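Local atomic coordinates of biofilm growth-associated repressor (Xylella fastidiosa, PDB entry 3PQK), a protein that represses transcription of its own operon by binding a palindromic AT-rich sequence that spans the -10 region of the blh promoter. Residues 11-14 with 15-19; 24-27 with 28-31; 46-50 with 51-55; 58-62 with 63-67. All coordinates share one frame; numbering follows the deposited sequence.

Interaction 1 of 4, residues 11-14 with 15-19; sequences NEVA and NLLKT
Leu17 leans back along the helix onto the turn that holds Val13. Its CB lies 3.7 Å from both Ala14 O and Val13 O. A chi1 of -64° swings the side chain back toward the preceding turn, and the branch point comes close to the oxygen that the backbone N uses, with CG 3.3 Å from Val13 O. Of the two methyl tips, CD1 stays near this oxygen at 4.1 Å. Side chain to side chain the touch is loose: CG1 of Val13 meets CG of Leu17 at 4.5 Å. The backbone N of Leu17 donates to Val13 O over 2.9 Å, one of four successive i to i+4 bonds that run from Asn15 N to Lys18 N.

One face of the helix is apolar and the other polar. On the polar face the aliphatic part of Lys18 stretches back past Ala14, its CG 3.4 Å from Ala14 O. Asn15 O accepts two donors, Thr19 N and Thr19 OG1, which arrive from opposite faces of its plane. On the apolar face Leu16 and Leu17 meet Leu87 of helix 84-96, while Val13 and Leu16 pack on Phe95 of the second subunit. This two-faced N-terminal helix, shared between its own domain and the partner chain, is typical of the dimer interface of ArsR-family winged-helix repressors.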
loop_
_atom_site.group_PDB
_atom_site.type_symbol
_atom_site.label_atom_id
_atom_site.label_comp_id
_atom_site.label_asym_id
_atom_site.label_seq_id
_atom_site.Cartn_x
_atom_site.Cartn_y
_atom_site.Cartn_z
ATOM N N ASN B 11 -6.891 5.734 -8.827
ATOM C CA ASN B 11 -7.948 4.751 -8.650
ATOM C C ASN B 11 -7.409 3.327 -8.703
ATOM O O ASN B 11 -7.748 2.505 -7.856
ATOM C CB ASN B 11 -9.036 4.960 -9.693
ATOM C CG ASN B 11 -10.059 5.971 -9.252
ATOM O OD1 ASN B 11 -10.782 5.771 -8.278
ATOM N ND2 ASN B 11 -10.128 7.084 -9.945
ATOM N N GLU B 12 -6.542 3.062 -9.679
ATOM C CA GLU B 12 -5.919 1.770 -9.904
ATOM C C GLU B 12 -5.104 1.348 -8.665
ATOM O O GLU B 12 -5.247 0.218 -8.190
ATOM C CB GLU B 12 -5.037 1.824 -11.166
ATOM C CG GLU B 12 -5.820 1.813 -12.475
ATOM C CD GLU B 12 -5.044 1.987 -13.773
ATOM O OE1 GLU B 12 -3.792 2.018 -13.741
ATOM O OE2 GLU B 12 -5.704 2.074 -14.834
ATOM N N VAL B 13 -4.296 2.261 -8.132
ATOM C CA VAL B 13 -3.434 2.000 -6.942
ATOM C C VAL B 13 -4.299 1.839 -5.669
ATOM O O VAL B 13 -4.049 0.937 -4.868
ATOM C CB VAL B 13 -2.316 3.069 -6.813
ATOM C CG1 VAL B 13 -1.434 2.856 -5.574
ATOM C CG2 VAL B 13 -1.455 3.042 -8.056
ATOM N N ALA B 14 -5.355 2.656 -5.534
ATOM C CA ALA B 14 -6.286 2.554 -4.414
ATOM C C ALA B 14 -6.965 1.200 -4.414
ATOM O O ALA B 14 -7.125 0.605 -3.346
ATOM C CB ALA B 14 -7.318 3.662 -4.488
ATOM N N ASN B 15 -7.356 0.696 -5.606
ATOM C CA ASN B 15 -8.012 -0.617 -5.732
ATOM C C ASN B 15 -7.030 -1.726 -5.332
ATOM O O ASN B 15 -7.386 -2.633 -4.579
ATOM C CB ASN B 15 -8.560 -0.821 -7.161
ATOM C CG ASN B 15 -9.684 0.128 -7.541
ATOM O OD1 ASN B 15 -10.308 0.791 -6.701
ATOM N ND2 ASN B 15 -9.942 0.236 -8.830
ATOM N N LEU B 16 -5.761 -1.582 -5.751
ATOM C CA LEU B 16 -4.733 -2.536 -5.362
ATOM C C LEU B 16 -4.539 -2.549 -3.828
ATOM O O LEU B 16 -4.388 -3.629 -3.254
ATOM C CB LEU B 16 -3.418 -2.219 -6.085
ATOM C CG LEU B 16 -2.194 -3.058 -5.666
ATOM C CD1 LEU B 16 -2.470 -4.542 -5.832
ATOM C CD2 LEU B 16 -0.969 -2.684 -6.475
ATOM N N LEU B 17 -4.556 -1.359 -3.170
ATOM C CA LEU B 17 -4.373 -1.245 -1.713
ATOM C C LEU B 17 -5.560 -1.852 -0.986
ATOM O O LEU B 17 -5.374 -2.487 0.051
ATOM C CB LEU B 17 -4.147 0.215 -1.262
ATOM C CG LEU B 17 -2.874 0.918 -1.778
ATOM C CD1 LEU B 17 -2.803 2.348 -1.268
ATOM C CD2 LEU B 17 -1.613 0.159 -1.433
ATOM N N LYS B 18 -6.779 -1.676 -1.536
ATOM C CA LYS B 18 -7.997 -2.286 -0.964
ATOM C C LYS B 18 -7.794 -3.806 -0.908
ATOM O O LYS B 18 -8.048 -4.421 0.128
ATOM C CB LYS B 18 -9.239 -1.978 -1.819
ATOM C CG LYS B 18 -9.798 -0.589 -1.603
ATOM C CD LYS B 18 -10.808 -0.211 -2.682
ATOM C CE LYS B 18 -11.150 1.260 -2.653
ATOM N NZ LYS B 18 -12.085 1.620 -3.752
ATOM N N THR B 19 -7.278 -4.397 -2.008
ATOM C CA THR B 19 -7.022 -5.828 -2.102
ATOM C C THR B 19 -6.047 -6.290 -1.027
ATOM O O THR B 19 -6.317 -7.280 -0.344
ATOM C CB THR B 19 -6.507 -6.195 -3.487
ATOM O OG1 THR B 19 -7.475 -5.787 -4.456
ATOM C CG2 THR B 19 -6.199 -7.695 -3.610
#

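Interaction 2 of 4, residues 24-27 with 28-31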
loop_
_atom_site.group_PDB
_atom_site.type_symbol
_atom_site.label_atom_id
_atom_site.label_comp_id
_atom_site.label_asym_id
_atom_site.label_seq_id
_atom_site.Cartn_x
_atom_site.Cartn_y
_atom_site.Cartn_z
ATOM N N VAL B 24 -4.369 -11.390 6.631
ATOM C CA VAL B 24 -4.024 -12.731 6.128
ATOM C C VAL B 24 -3.409 -12.616 4.725
ATOM O O VAL B 24 -2.366 -13.240 4.473
ATOM C CB VAL B 24 -5.201 -13.746 6.211
ATOM C CG1 VAL B 24 -4.821 -15.097 5.592
ATOM C CG2 VAL B 24 -5.679 -13.921 7.662
ATOM N N ARG B 25 -3.979 -11.749 3.859
ATOM C CA ARG B 25 -3.402 -11.495 2.524
ATOM C C ARG B 25 -1.999 -10.934 2.644
ATOM O O ARG B 25 -1.105 -11.368 1.927
ATOM C CB ARG B 25 -4.270 -10.548 1.705
ATOM C CG ARG B 25 -5.554 -11.179 1.257
ATOM C CD ARG B 25 -6.437 -10.160 0.576
ATOM N NE ARG B 25 -7.846 -10.499 0.725
ATOM C CZ ARG B 25 -8.852 -9.635 0.640
ATOM N NH1 ARG B 25 -8.616 -8.348 0.407
ATOM N NH2 ARG B 25 -10.101 -10.050 0.785
ATOM N N LEU B 26 -1.780 -10.025 3.593
ATOM C CA LEU B 26 -0.450 -9.480 3.811
ATOM C C LEU B 26 0.588 -10.522 4.260
ATOM O O LEU B 26 1.702 -10.527 3.742
ATOM C CB LEU B 26 -0.490 -8.294 4.769
ATOM C CG LEU B 26 -0.983 -7.015 4.121
ATOM C CD1 LEU B 26 -1.278 -5.954 5.177
ATOM C CD2 LEU B 26 0.053 -6.480 3.133
HETATM N N MSE B 27 0.211 -11.395 5.199
HETATM C CA MSE B 27 1.112 -12.450 5.702
HETATM C C MSE B 27 1.464 -13.393 4.546
HETATM O O MSE B 27 2.632 -13.675 4.325
HETATM C CB MSE B 27 0.457 -13.208 6.862
HETATM C CG MSE B 27 0.272 -12.362 8.115
HETATM SE SE MSE B 27 -0.478 -13.367 9.625
HETATM C CE MSE B 27 -2.286 -13.497 9.186
ATOM N N LEU B 28 0.472 -13.714 3.705
ATOM C CA LEU B 28 0.650 -14.549 2.531
ATOM C C LEU B 28 1.620 -13.940 1.528
ATOM O O LEU B 28 2.560 -14.596 1.149
ATOM C CB LEU B 28 -0.724 -14.849 1.888
ATOM C CG LEU B 28 -1.590 -15.857 2.649
ATOM C CD1 LEU B 28 -3.007 -15.871 2.110
ATOM C CD2 LEU B 28 -0.982 -17.272 2.595
ATOM N N VAL B 29 1.418 -12.686 1.109
ATOM C CA VAL B 29 2.312 -12.058 0.127
ATOM C C VAL B 29 3.730 -11.849 0.643
ATOM O O VAL B 29 4.692 -12.148 -0.060
ATOM C CB VAL B 29 1.694 -10.839 -0.620
ATOM C CG1 VAL B 29 0.422 -11.242 -1.371
ATOM C CG2 VAL B 29 1.397 -9.685 0.338
ATOM N N CYS B 30 3.871 -11.441 1.911
ATOM C CA CYS B 30 5.217 -11.299 2.484
ATOM C C CYS B 30 5.942 -12.646 2.574
ATOM O O CYS B 30 7.128 -12.706 2.261
ATOM C CB CYS B 30 5.180 -10.581 3.830
ATOM S SG CYS B 30 5.277 -8.786 3.683
ATOM N N THR B 31 5.212 -13.739 2.918
ATOM C CA THR B 31 5.807 -15.093 2.970
ATOM C C THR B 31 6.302 -15.502 1.573
ATOM O O THR B 31 7.414 -16.031 1.436
ATOM C CB THR B 31 4.802 -16.119 3.547
ATOM O OG1 THR B 31 4.294 -15.649 4.799
ATOM C CG2 THR B 31 5.416 -17.513 3.731
#
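Met27 O is gripped twice by Thr31, whose OG1 donates over a short 2.6 Å and whose backbone N donates over 2.9 Å. The two donors come from opposite faces of the carbonyl plane; the hydroxyl sits well above it, 41° out, while the N-H is tilted by only about half as much. Thr31 can do this because a chi1 of -53° folds the hydroxyl back toward the preceding turn and leaves CG2 directed the other way.

Val24 and Leu28 form the main apolar pair. They lie side by side and point the same way, with CG1 of Val24 4.0 Å from CD1 of Leu28, and the leucine CG also rests 3.3 Å from Val24 O. Val29 turns its CG2 methyl to the carbonyl oxygen of Arg25, 3.4 Å away, while Leu26 CD2 approaches the same methyl more loosely. The selenium-bearing side chain of Met27, a selenomethionine, leaves this stretch to pack on Ile46 and Ile48 of its own chain and on Met6 of the second subunit.

Cys30, the residue before Thr31, is joined to Cys96 by a disulfide seen in the crystal, which ties helix 23-33 covalently to the C-terminal end of helix 84-96. Among residues nearly all of which are buried, the threonine hydroxyl thus spends its proton on Met27 O within the same helix, and the cysteine pair supplies a link that can be reduced, consistent with the redox switch proposed for BigR.

Interaction 3 of 4, residues 46-50 with 51-55; sequences IGIGQ and PTLSQ
The turn of the predicted helix-turn-helix motif, and the entry into its second helix, are built where residues 46-50 lead into 51-55. Gly49 O takes the N-H of Leu53 over 2.9 Å in a nearly straight bond, tying the loop to the first turn of helix 52-62. The side chain of Gln50 doubles back over the same turn. With the chain bent at chi2 (-60°), its amide reaches Ser54, where OE1 accepts from the backbone N at 3.2 Å. This donor lies to the side of the C=O, at a C=O...N angle of 109°. The other amide atom, NE2, makes a weak bond to Ser54 OG, so the flat end of the glutamine spans both the backbone and the hydroxyl of one residue. The peptide bond before Pro51 is cis.

The apolar part of the contact is made by Ile48, which meets the helix at two points. The Ile48 and Thr52 side chains come together at a slant, CG2 to CG2, at 3.9 Å, and CB of Ile48 faces CD1 of Leu53 at 4.0 Å. The chi1 of Leu53, -165°, turns its branch away from its own N-H and carries CD1 to Ile48 O, 3.4 Å away. Gly47, with positive phi, is the first residue to leave the preceding helix.

Leu53, Gln50 and Ser54 all touch Val39 at the start of helix 39-46, and Leu53 also meets Glu43 further along it, while Ile46 and Ile48 pack against helix 23-33.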
loop_
_atom_site.group_PDB
_atom_site.type_symbol
_atom_site.label_atom_id
_atom_site.label_comp_id
_atom_site.label_asym_id
_atom_site.label_seq_id
_atom_site.Cartn_x
_atom_site.Cartn_y
_atom_site.Cartn_z
ATOM N N ILE B 46 2.264 -19.385 8.691
ATOM C CA ILE B 46 1.421 -18.221 8.997
ATOM C C ILE B 46 0.436 -18.487 10.140
ATOM O O ILE B 46 0.005 -17.547 10.801
ATOM C CB ILE B 46 0.752 -17.712 7.677
ATOM C CG1 ILE B 46 1.796 -17.121 6.724
ATOM C CG2 ILE B 46 -0.412 -16.739 7.888
ATOM C CD1 ILE B 46 1.614 -17.588 5.339
ATOM N N GLY B 47 0.124 -19.751 10.388
ATOM C CA GLY B 47 -0.793 -20.136 11.454
ATOM C C GLY B 47 -2.243 -19.847 11.137
ATOM O O GLY B 47 -3.020 -19.534 12.037
ATOM N N ILE B 48 -2.609 -19.936 9.852
ATOM C CA ILE B 48 -3.974 -19.754 9.377
ATOM C C ILE B 48 -4.372 -21.058 8.661
ATOM O O ILE B 48 -3.657 -21.508 7.760
ATOM C CB ILE B 48 -4.093 -18.491 8.456
ATOM C CG1 ILE B 48 -3.741 -17.157 9.207
ATOM C CG2 ILE B 48 -5.463 -18.412 7.739
ATOM C CD1 ILE B 48 -4.781 -16.590 10.245
ATOM N N GLY B 49 -5.484 -21.652 9.074
ATOM C CA GLY B 49 -5.972 -22.896 8.490
ATOM C C GLY B 49 -7.028 -22.682 7.432
ATOM O O GLY B 49 -7.050 -21.640 6.782
ATOM N N GLN B 50 -7.939 -23.649 7.292
ATOM C CA GLN B 50 -9.035 -23.596 6.329
ATOM C C GLN B 50 -10.369 -23.227 6.995
ATOM O O GLN B 50 -10.489 -23.414 8.202
ATOM C CB GLN B 50 -9.141 -24.923 5.559
ATOM C CG GLN B 50 -7.934 -25.222 4.655
ATOM C CD GLN B 50 -7.678 -24.183 3.580
ATOM O OE1 GLN B 50 -8.567 -23.423 3.175
ATOM N NE2 GLN B 50 -6.449 -24.150 3.079
ATOM N N PRO B 51 -11.384 -22.680 6.279
ATOM C CA PRO B 51 -11.420 -22.334 4.845
ATOM C C PRO B 51 -10.642 -21.057 4.481
ATOM O O PRO B 51 -10.332 -20.854 3.311
ATOM C CB PRO B 51 -12.922 -22.230 4.560
ATOM C CG PRO B 51 -13.505 -21.726 5.852
ATOM C CD PRO B 51 -12.655 -22.336 6.951
ATOM N N THR B 52 -10.297 -20.238 5.501
ATOM C CA THR B 52 -9.611 -18.933 5.441
ATOM C C THR B 52 -8.399 -18.854 4.503
ATOM O O THR B 52 -8.427 -18.062 3.559
ATOM C CB THR B 52 -9.368 -18.400 6.862
ATOM O OG1 THR B 52 -10.584 -18.545 7.591
ATOM C CG2 THR B 52 -8.932 -16.939 6.888
ATOM N N LEU B 53 -7.366 -19.676 4.738
ATOM C CA LEU B 53 -6.143 -19.698 3.923
ATOM C C LEU B 53 -6.414 -19.838 2.425
ATOM O O LEU B 53 -5.900 -19.030 1.649
ATOM C CB LEU B 53 -5.154 -20.777 4.429
ATOM C CG LEU B 53 -3.713 -20.699 3.934
ATOM C CD1 LEU B 53 -2.854 -19.887 4.876
ATOM C CD2 LEU B 53 -3.129 -22.071 3.836
ATOM N N SER B 54 -7.243 -20.805 2.012
ATOM C CA SER B 54 -7.557 -20.954 0.588
ATOM C C SER B 54 -8.527 -19.889 0.069
ATOM O O SER B 54 -8.501 -19.600 -1.122
ATOM C CB SER B 54 -8.030 -22.367 0.245
ATOM O OG SER B 54 -6.935 -23.178 -0.149
ATOM N N GLN B 55 -9.356 -19.289 0.954
ATOM C CA GLN B 55 -10.255 -18.186 0.560
ATOM C C GLN B 55 -9.407 -16.966 0.188
ATOM O O GLN B 55 -9.603 -16.373 -0.882
ATOM C CB GLN B 55 -11.223 -17.789 1.688
ATOM C CG GLN B 55 -12.350 -18.790 1.927
ATOM C CD GLN B 55 -13.149 -18.521 3.185
ATOM O OE1 GLN B 55 -12.796 -17.684 4.026
ATOM N NE2 GLN B 55 -14.259 -19.227 3.339
#

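Interaction 4 of 4, residues 58-62 with 63-67; sequences GVLRE and SGIVE
Leu60 carries the buried apolar part of this contact, and Arg61 its solvent side. CB of Leu60 meets CG2 of Val66 at 3.9 Å, and its CD2 meets CG2 of Ile65 at 4.1 Å, the leucine running at a slant to both neighbours. Its carbonyl is equally busy. Leu60 O accepts from Ile65 N, almost straight in line with the C=O at 2.9 Å. This bond and the one from Gly64 N to Arg61 O close a Schellman motif in which Gly64 takes positive phi. Val66 N adds a further bond to Leu60 O, standing 56° out of the carbonyl plane.

One residue earlier, Val59 O accepts from both Ser63 N and Ser63 OG, the latter over 2.7 Å. The serine hydroxyl is folded back onto the helix by a chi1 of -47°.

Toward solvent, the aliphatic part of Arg61 lies along the outgoing chain and still presses on it: its CG is 3.3 Å from Val66 O, and its CA-H points at the same oxygen. A water lies between Arg61 O and Val66 O, but its distance to Val66 O is too short to be relied on. Arg61 and Glu62 are solvent-exposed, whereas Leu60, Ile65 and Val66 are buried against helix 23-33 or helix 3-20.

The carbonyls of Leu60 and Arg61, near the end of helix 52-62, thus take donors from the residues that follow it, and the chain is redirected from the predicted DNA-binding motif into the first strand of the wing.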
loop_
_atom_site.group_PDB
_atom_site.type_symbol
_atom_site.label_atom_id
_atom_site.label_comp_id
_atom_site.label_asym_id
_atom_site.label_seq_id
_atom_site.Cartn_x
_atom_site.Cartn_y
_atom_site.Cartn_z
ATOM N N GLY B 58 -7.265 -17.388 -2.844
ATOM C CA GLY B 58 -8.277 -17.291 -3.895
ATOM C C GLY B 58 -8.434 -15.846 -4.326
ATOM O O GLY B 58 -8.212 -15.543 -5.494
ATOM N N VAL B 59 -8.645 -14.929 -3.355
ATOM C CA VAL B 59 -8.713 -13.467 -3.586
ATOM C C VAL B 59 -7.425 -12.948 -4.259
ATOM O O VAL B 59 -7.501 -12.229 -5.237
ATOM C CB VAL B 59 -9.040 -12.671 -2.296
ATOM C CG1 VAL B 59 -8.914 -11.158 -2.517
ATOM C CG2 VAL B 59 -10.429 -13.026 -1.763
ATOM N N LEU B 60 -6.249 -13.340 -3.756
ATOM C CA LEU B 60 -4.938 -12.904 -4.285
ATOM C C LEU B 60 -4.686 -13.398 -5.683
ATOM O O LEU B 60 -3.970 -12.751 -6.443
ATOM C CB LEU B 60 -3.801 -13.397 -3.346
ATOM C CG LEU B 60 -3.681 -12.681 -1.994
ATOM C CD1 LEU B 60 -2.673 -13.400 -1.090
ATOM C CD2 LEU B 60 -3.302 -11.169 -2.172
ATOM N N ARG B 61 -5.212 -14.593 -6.010
ATOM C CA ARG B 61 -5.092 -15.204 -7.340
ATOM C C ARG B 61 -6.014 -14.459 -8.292
ATOM O O ARG B 61 -5.589 -14.122 -9.393
ATOM C CB ARG B 61 -5.460 -16.703 -7.301
ATOM C CG ARG B 61 -4.315 -17.664 -7.589
ATOM C CD ARG B 61 -4.816 -19.096 -7.725
ATOM N NE ARG B 61 -4.600 -19.665 -9.065
ATOM C CZ ARG B 61 -5.419 -20.545 -9.645
ATOM N NH1 ARG B 61 -6.535 -20.916 -9.042
ATOM N NH2 ARG B 61 -5.143 -21.025 -10.856
ATOM N N GLU B 62 -7.270 -14.185 -7.866
ATOM C CA GLU B 62 -8.247 -13.427 -8.703
ATOM C C GLU B 62 -7.674 -12.051 -9.006
ATOM O O GLU B 62 -7.718 -11.593 -10.151
ATOM C CB GLU B 62 -9.578 -13.219 -7.977
ATOM C CG GLU B 62 -10.257 -14.447 -7.409
ATOM C CD GLU B 62 -11.175 -15.229 -8.317
ATOM O OE1 GLU B 62 -12.213 -15.710 -7.813
ATOM O OE2 GLU B 62 -10.849 -15.389 -9.515
ATOM N N SER B 63 -7.056 -11.417 -7.984
ATOM C CA SER B 63 -6.452 -10.100 -8.127
ATOM C C SER B 63 -5.184 -10.073 -8.982
ATOM O O SER B 63 -4.680 -8.999 -9.284
ATOM C CB SER B 63 -6.230 -9.473 -6.759
ATOM O OG SER B 63 -7.420 -9.619 -5.994
ATOM N N GLY B 64 -4.693 -11.234 -9.395
ATOM C CA GLY B 64 -3.492 -11.323 -10.233
ATOM C C GLY B 64 -2.185 -11.127 -9.488
ATOM O O GLY B 64 -1.145 -10.888 -10.106
ATOM N N ILE B 65 -2.217 -11.259 -8.159
ATOM C CA ILE B 65 -1.051 -11.010 -7.291
ATOM C C ILE B 65 -0.261 -12.302 -7.042
ATOM O O ILE B 65 0.967 -12.282 -6.928
ATOM C CB ILE B 65 -1.526 -10.307 -5.970
ATOM C CG1 ILE B 65 -2.112 -8.890 -6.285
ATOM C CG2 ILE B 65 -0.379 -10.182 -4.935
ATOM C CD1 ILE B 65 -2.912 -8.271 -5.124
ATOM N N VAL B 66 -0.982 -13.422 -6.951
ATOM C CA VAL B 66 -0.412 -14.730 -6.732
ATOM C C VAL B 66 -0.903 -15.647 -7.873
ATOM O O VAL B 66 -1.989 -15.454 -8.411
ATOM C CB VAL B 66 -0.797 -15.255 -5.312
ATOM C CG1 VAL B 66 -0.458 -16.738 -5.134
ATOM C CG2 VAL B 66 -0.129 -14.416 -4.219
ATOM N N GLU B 67 -0.100 -16.640 -8.214
ATOM C CA GLU B 67 -0.426 -17.664 -9.198
ATOM C C GLU B 67 0.076 -19.033 -8.693
ATOM O O GLU B 67 0.835 -19.096 -7.717
ATOM C CB GLU B 67 0.176 -17.315 -10.563
ATOM C CG GLU B 67 1.690 -17.164 -10.583
ATOM C CD GLU B 67 2.248 -16.908 -11.969
ATOM O OE1 GLU B 67 1.472 -16.998 -12.946
ATOM O OE2 GLU B 67 3.458 -16.610 -12.082
HETATM O O HOH W 1 -3.320 -14.988 -10.373
#

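How the interactions relate
Along the chain the four contacts come in series, and all lie within the ArsR-type HTH region. Interaction 1, on helix 3-20, and interaction 2, on helix 23-33, have centres 16 Å apart and both touch the second subunit; Arg25 NH1 meets Thr19 O between them. Interaction 2 is the most central, its helix packing against interaction 3 (centres 11 Å apart) through Ile46 and against interaction 4 (12 Å) through Leu60. Interactions 3 and 4 mark the two ends of helix 52-62, and 1 and 3 do not touch. Ile65 of interaction 4 returns to Leu16 and Thr19, so the helix at the dimer interface packs against the turn that follows the predicted DNA-binding motif.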